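Xylooligosaccharide oxidase (Myceliophthora thermophila, PDB 5L6G) oxidises the C1 hydroxyl of xylooligosaccharides and some other sugars to lactones, using bicovalently bound FAD and passing the electrons to oxygen to give hydrogen peroxide. Local coordinates at residues Gly167-Ser172 with His176-Asp181; Asp380-Gly383 with Ala388-Arg391. All coordinates share one frame; numbering follows the deposited sequence.

How the contacts relate
Following the chain from the N terminus, contact 1 comes first: 167-172 leaves helix 160-165, the short helix 173-176 intervenes, and 176-181 turns back to close a small loop beside the flavin. About two hundred residues later, contact 2 closes the turn that leaves strand 374-381, in the sheet of the substrate-binding domain. The two loops follow one another in series, neither nested nor crossed, yet their centres lie only about 9 Å apart. They touch directly: Phe169 CE2 packs on Tyr382 CD2 at 3.6 Å, and Ala388 CB approaches Gly177 N at 3.4 Å. Together they tie the FAD-binding domain to the eight-stranded sheet that carries strand 374-381.

Contact 1. Residues Gly167-Ser172 with His176-Asp181; sequences GGFGFS and HGLAVD. With FAD (flavin-adenine dinucleotide), chain D; XYP (beta-D-xylopyranose), chain J.
Gly167 and Gly168 meet Leu178, Ala179 and Val180 mostly through backbone, where a buried loop of the PCMH-type FAD-binding domain folds back on itself in roughly antiparallel fashion, beside the flavin. Gly167 O accepts from Val180 N at 2.9 Å. Gly168 O accepts from Ala179 N at 2.8 Å, and the same oxygen also meets the CA-H of Leu178. Both glycines have positive phi, and a CB on Gly168 would collide with Ala179 CB. At the far end Ser172 O takes only a weak bond from His176 N.

The flavin edge is read by the next peptide: Phe169 N reaches FAD O2 at 3.1 Å in an almost straight bond (175°), while FAD N3 gives its hydrogen to Phe169 O at 2.6 Å. The Phe169 ring, swung opposite the backbone N by chi1 -173°, presents an edge, near its plane, to Leu178 CD2, 3.7 Å from Phe169 CD2. Replacing Leu178 by an alanine would probably open a gap at that ring edge, leaving the ring to be held by its other neighbours, Asp380 and Tyr382. Leu178 N is itself held by Asp181 OD2 at 2.8 Å, on the anti side of the carboxylate, whose other oxygen forms a salt bridge with Arg402. The O4 hydroxyl of a xylose, a different one from that nearer Phe169, donates to the backbone Asp181 O in a very short bond of 2.5 Å.

Around this loop, Ala179 packs on His163 and Ser164 of helix 160-165, the His176 ring stacks with Phe228 of strand 219-229, and the chain runs on from Asp181 into strand 183-189.

Contact 2. Residues Asp380-Gly383 with Ala388-Arg391; sequences DMYG and AVTR
Val389 starts the contact by driving one methyl at the phenol end of Tyr382. CG1 stands anti to the backbone N (chi1 173°), which carries it to 3.3 Å from Tyr382 OH and 3.4 Å from Tyr382 CZ, the two side chains crossing at about a right angle. The methyl crowds the hydroxyl without bonding to it; Tyr382 OH has its polar partners in Phe401 O and Tyr399 OH, which fix the ring from its far end. This is the turn that leaves strand 374-381 of the antiparallel sheet in the substrate-binding domain of this flavin oxidase family, and Tyr382 and Gly383 are still tied by backbone bonds to Leu408, just ahead of the adjacent strand 409-417.

Thr390 comes next. Its CG2 lies 3.9 Å from Tyr382 CE1, approaching the ring obliquely beside Val389, and its OG1 rests 3.7 Å from Gly383 CA, where the CA atoms of Gly383 and Thr390 are the nearest such pair across the two segments. At the end of the segment, Arg391 N makes a weak bond back to Ala388 O.

Contact 1. Residues Gly167-Ser172 with His176-Asp181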
loop_
_atom_site.group_PDB
_atom_site.type_symbol
_atom_site.label_atom_id
_atom_site.label_comp_id
_atom_site.label_asym_id
_atom_site.label_seq_id
_atom_site.Cartn_x
_atom_site.Cartn_y
_atom_site.Cartn_z
ATOM N N GLY A 167 5.217 0.051 -2.281
ATOM C CA GLY A 167 4.581 0.752 -3.401
ATOM C C GLY A 167 3.957 2.037 -2.873
ATOM O O GLY A 167 4.686 2.964 -2.495
ATOM N N GLY A 168 2.623 2.061 -2.819
ATOM C CA GLY A 168 1.883 3.159 -2.237
ATOM C C GLY A 168 1.284 4.055 -3.300
ATOM O O GLY A 168 1.939 4.957 -3.799
ATOM N N PHE A 169 0.025 3.787 -3.628
ATOM C CA PHE A 169 -0.685 4.401 -4.727
ATOM C C PHE A 169 -1.818 5.273 -4.171
ATOM O O PHE A 169 -2.615 4.819 -3.328
ATOM C CB PHE A 169 -1.304 3.313 -5.609
ATOM C CG PHE A 169 -1.921 3.856 -6.859
ATOM C CD1 PHE A 169 -3.223 4.372 -6.846
ATOM C CD2 PHE A 169 -1.208 3.868 -8.032
ATOM C CE1 PHE A 169 -3.785 4.894 -8.004
ATOM C CE2 PHE A 169 -1.761 4.397 -9.188
ATOM C CZ PHE A 169 -3.045 4.917 -9.166
ATOM N N GLY A 170 -1.912 6.502 -4.679
ATOM C CA GLY A 170 -2.977 7.382 -4.306
ATOM C C GLY A 170 -3.372 8.348 -5.404
ATOM O O GLY A 170 -3.121 8.119 -6.600
ATOM N N PHE A 171 -4.018 9.420 -4.980
ATOM C CA PHE A 171 -4.596 10.393 -5.896
ATOM C C PHE A 171 -3.611 11.412 -6.461
ATOM O O PHE A 171 -4.011 12.426 -7.066
ATOM C CB PHE A 171 -5.798 11.070 -5.228
ATOM C CG PHE A 171 -7.081 10.285 -5.354
ATOM C CD1 PHE A 171 -7.720 10.154 -6.576
ATOM C CD2 PHE A 171 -7.649 9.680 -4.256
ATOM C CE1 PHE A 171 -8.911 9.442 -6.698
ATOM C CE2 PHE A 171 -8.837 8.971 -4.367
ATOM C CZ PHE A 171 -9.468 8.856 -5.591
ATOM N N SER A 172 -2.322 11.139 -6.273
ATOM C CA SER A 172 -1.252 11.845 -6.959
ATOM C C SER A 172 -0.387 10.918 -7.796
ATOM O O SER A 172 0.575 11.368 -8.406
ATOM C CB SER A 172 -0.349 12.557 -5.938
ATOM O OG SER A 172 -1.071 13.594 -5.312
ATOM N N HIS A 176 2.606 11.698 -10.136
ATOM C CA HIS A 176 3.881 11.740 -9.409
ATOM C C HIS A 176 4.437 10.392 -8.923
ATOM O O HIS A 176 5.498 10.340 -8.299
ATOM C CB HIS A 176 3.729 12.667 -8.186
ATOM C CG HIS A 176 3.491 14.104 -8.537
ATOM N ND1 HIS A 176 4.416 14.871 -9.206
ATOM C CD2 HIS A 176 2.452 14.923 -8.269
ATOM C CE1 HIS A 176 3.948 16.099 -9.362
ATOM N NE2 HIS A 176 2.750 16.155 -8.806
ATOM N N GLY A 177 3.759 9.298 -9.220
ATOM C CA GLY A 177 4.322 7.996 -8.924
ATOM C C GLY A 177 3.875 7.443 -7.598
ATOM O O GLY A 177 2.887 7.886 -7.007
ATOM N N LEU A 178 4.576 6.424 -7.152
ATOM C CA LEU A 178 4.199 5.727 -5.936
ATOM C C LEU A 178 4.960 6.348 -4.777
ATOM O O LEU A 178 5.939 7.046 -4.994
ATOM C CB LEU A 178 4.533 4.243 -6.049
ATOM C CG LEU A 178 3.852 3.480 -7.181
ATOM C CD1 LEU A 178 4.397 2.065 -7.284
ATOM C CD2 LEU A 178 2.348 3.477 -6.978
ATOM N N ALA A 179 4.526 6.072 -3.551
ATOM C CA ALA A 179 5.259 6.541 -2.367
ATOM C C ALA A 179 6.713 6.081 -2.401
ATOM O O ALA A 179 7.621 6.850 -2.080
ATOM C CB ALA A 179 4.574 6.061 -1.094
ATOM N N VAL A 180 6.922 4.827 -2.802
ATOM C CA VAL A 180 8.249 4.236 -2.918
ATOM C C VAL A 180 9.181 5.040 -3.841
ATOM O O VAL A 180 10.392 5.068 -3.661
ATOM C CB VAL A 180 8.170 2.768 -3.384
ATOM C CG1 VAL A 180 7.773 2.648 -4.847
ATOM C CG2 VAL A 180 9.484 2.072 -3.151
ATOM N N ASP A 181 8.601 5.740 -4.793
ATOM C CA ASP A 181 9.374 6.552 -5.735
ATOM C C ASP A 181 9.927 7.837 -5.166
ATOM O O ASP A 181 10.757 8.504 -5.799
ATOM C CB ASP A 181 8.510 6.860 -6.954
ATOM C CG ASP A 181 8.124 5.607 -7.703
ATOM O OD1 ASP A 181 8.992 4.714 -7.787
ATOM O OD2 ASP A 181 6.977 5.512 -8.192
HETATM P PA FAD D . 2.155 -2.441 8.982
HETATM O O1A FAD D . 2.742 -1.743 10.186
HETATM O O2A FAD D . 1.114 -3.481 9.252
HETATM O O5B FAD D . 3.305 -2.956 8.041
HETATM C C5B FAD D . 3.075 -3.628 6.800
HETATM C C4B FAD D . 4.297 -4.432 6.419
HETATM O O4B FAD D . 5.418 -3.554 6.285
HETATM C C3B FAD D . 4.680 -5.456 7.475
HETATM O O3B FAD D . 5.291 -6.565 6.849
HETATM C C2B FAD D . 5.708 -4.731 8.303
HETATM O O2B FAD D . 6.562 -5.596 9.042
HETATM C C1B FAD D . 6.418 -3.918 7.244
HETATM N N9A FAD D . 7.020 -2.720 7.833
HETATM C C8A FAD D . 6.432 -1.758 8.539
HETATM N N7A FAD D . 7.335 -0.826 8.928
HETATM C C5A FAD D . 8.504 -1.229 8.429
HETATM C C6A FAD D . 9.873 -0.724 8.492
HETATM N N6A FAD D . 10.070 0.432 9.156
HETATM N N1A FAD D . 10.835 -1.450 7.886
HETATM C C2A FAD D . 10.599 -2.585 7.222
HETATM N N3A FAD D . 9.342 -3.112 7.125
HETATM C C4A FAD D . 8.298 -2.466 7.712
HETATM N N1 FAD D . -2.404 1.300 0.050
HETATM C C2 FAD D . -2.234 2.007 -1.111
HETATM O O2 FAD D . -1.329 1.653 -1.917
HETATM N N3 FAD D . -2.998 3.095 -1.381
HETATM C C4 FAD D . -3.953 3.546 -0.532
HETATM O O4 FAD D . -4.674 4.556 -0.770
HETATM C C4X FAD D . -4.200 2.830 0.737
HETATM N N5 FAD D . -5.142 3.209 1.649
HETATM C C5X FAD D . -5.342 2.546 2.849
HETATM C C6 FAD D . -6.292 2.960 3.791
HETATM C C7 FAD D . -6.461 2.236 4.982
HETATM C C7M FAD D . -7.511 2.705 5.960
HETATM C C8 FAD D . -5.600 1.044 5.295
HETATM C C8M FAD D . -5.712 0.285 6.613
HETATM C C9 FAD D . -4.655 0.661 4.349
HETATM C C9A FAD D . -4.499 1.349 3.132
HETATM N N10 FAD D . -3.552 0.954 2.151
HETATM C C10 FAD D . -3.355 1.648 0.955
HETATM C "C1'" FAD D . -2.690 -0.208 2.337
HETATM C "C2'" FAD D . -1.376 0.147 2.956
HETATM O "O2'" FAD D . -0.561 0.714 1.925
HETATM C "C3'" FAD D . -0.753 -1.163 3.406
HETATM O "O3'" FAD D . -1.611 -1.853 4.323
HETATM C "C4'" FAD D . 0.588 -0.855 4.077
HETATM O "O4'" FAD D . 1.474 -1.964 3.867
HETATM C "C5'" FAD D . 0.366 -0.572 5.540
HETATM O "O5'" FAD D . 1.523 0.067 6.085
HETATM P P FAD D . 1.636 0.138 7.657
HETATM O O1P FAD D . 2.980 0.647 8.074
HETATM O O2P FAD D . 0.439 0.836 8.220
HETATM O O3P FAD D . 1.371 -1.391 8.054
HETATM O O1 XYP J . 7.630 12.037 -11.551
HETATM C C1 XYP J . 8.697 11.276 -10.971
HETATM C C2 XYP J . 9.622 12.198 -10.178
HETATM C C3 XYP J . 10.668 11.407 -9.394
HETATM C C4 XYP J . 10.013 10.246 -8.646
HETATM C C5 XYP J . 9.129 9.420 -9.578
HETATM O O2 XYP J . 10.257 13.092 -11.099
HETATM O O3 XYP J . 11.367 12.254 -8.462
HETATM O O4 XYP J . 11.034 9.421 -8.074
HETATM O O5 XYP J . 8.131 10.265 -10.132
#

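Contact 2. Residues Asp380-Gly383 with Ala388-Arg391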
loop_
_atom_site.group_PDB
_atom_site.type_symbol
_atom_site.label_atom_id
_atom_site.label_comp_id
_atom_site.label_asym_id
_atom_site.label_seq_id
_atom_site.Cartn_x
_atom_site.Cartn_y
_atom_site.Cartn_z
ATOM N N ASP A 380 -7.890 1.127 -10.191
ATOM C CA ASP A 380 -7.135 2.364 -10.322
ATOM C C ASP A 380 -6.708 2.541 -11.759
ATOM O O ASP A 380 -6.266 1.581 -12.390
ATOM C CB ASP A 380 -5.888 2.328 -9.442
ATOM C CG ASP A 380 -6.210 2.469 -7.983
ATOM O OD1 ASP A 380 -6.911 3.417 -7.612
ATOM O OD2 ASP A 380 -5.719 1.667 -7.192
ATOM N N MET A 381 -6.833 3.766 -12.277
ATOM C CA MET A 381 -6.223 4.104 -13.553
ATOM C C MET A 381 -4.722 4.260 -13.302
ATOM O O MET A 381 -4.242 5.302 -12.910
ATOM C CB MET A 381 -6.839 5.394 -14.152
ATOM C CG MET A 381 -8.340 5.331 -14.329
ATOM S SD MET A 381 -9.004 4.053 -15.432
ATOM C CE MET A 381 -9.415 2.770 -14.259
ATOM N N TYR A 382 -3.987 3.186 -13.537
ATOM C CA TYR A 382 -2.661 3.006 -12.965
ATOM C C TYR A 382 -1.548 3.298 -13.967
ATOM O O TYR A 382 -0.570 3.983 -13.657
ATOM C CB TYR A 382 -2.591 1.569 -12.439
ATOM C CG TYR A 382 -1.255 1.111 -11.912
ATOM C CD1 TYR A 382 -0.306 0.561 -12.763
ATOM C CD2 TYR A 382 -0.954 1.206 -10.573
ATOM C CE1 TYR A 382 0.909 0.125 -12.298
ATOM C CE2 TYR A 382 0.260 0.761 -10.083
ATOM C CZ TYR A 382 1.190 0.230 -10.952
ATOM O OH TYR A 382 2.390 -0.202 -10.466
ATOM N N GLY A 383 -1.692 2.739 -15.165
ATOM C CA GLY A 383 -0.651 2.747 -16.169
ATOM C C GLY A 383 -0.987 3.628 -17.362
ATOM O O GLY A 383 -1.627 4.674 -17.231
ATOM N N ALA A 388 3.118 8.502 -14.259
ATOM C CA ALA A 388 4.406 8.598 -13.612
ATOM C C ALA A 388 4.807 7.250 -13.004
ATOM O O ALA A 388 5.999 6.931 -12.933
ATOM C CB ALA A 388 4.375 9.690 -12.543
ATOM N N VAL A 389 3.820 6.448 -12.590
ATOM C CA VAL A 389 4.112 5.153 -11.974
ATOM C C VAL A 389 4.900 4.269 -12.934
ATOM O O VAL A 389 5.940 3.720 -12.580
ATOM C CB VAL A 389 2.832 4.414 -11.532
ATOM C CG1 VAL A 389 3.162 2.999 -11.053
ATOM C CG2 VAL A 389 2.122 5.190 -10.426
ATOM N N THR A 390 4.418 4.170 -14.167
ATOM C CA THR A 390 5.000 3.276 -15.139
ATOM C C THR A 390 6.038 3.964 -16.048
ATOM O O THR A 390 6.420 3.425 -17.077
ATOM C CB THR A 390 3.876 2.612 -15.964
ATOM O OG1 THR A 390 2.982 3.617 -16.441
ATOM C CG2 THR A 390 3.085 1.648 -15.116
ATOM N N ARG A 391 6.496 5.155 -15.666
ATOM C CA ARG A 391 7.666 5.768 -16.285
ATOM C C ARG A 391 8.943 5.446 -15.512
ATOM O O ARG A 391 10.037 5.691 -15.996
ATOM C CB ARG A 391 7.492 7.285 -16.386
ATOM C CG ARG A 391 6.694 7.680 -17.602
ATOM C CD ARG A 391 6.397 9.169 -17.648
ATOM N NE ARG A 391 5.690 9.501 -18.883
ATOM C CZ ARG A 391 4.976 10.605 -19.081
ATOM N NH1 ARG A 391 4.826 11.504 -18.116
ATOM N NH2 ARG A 391 4.398 10.810 -20.259
#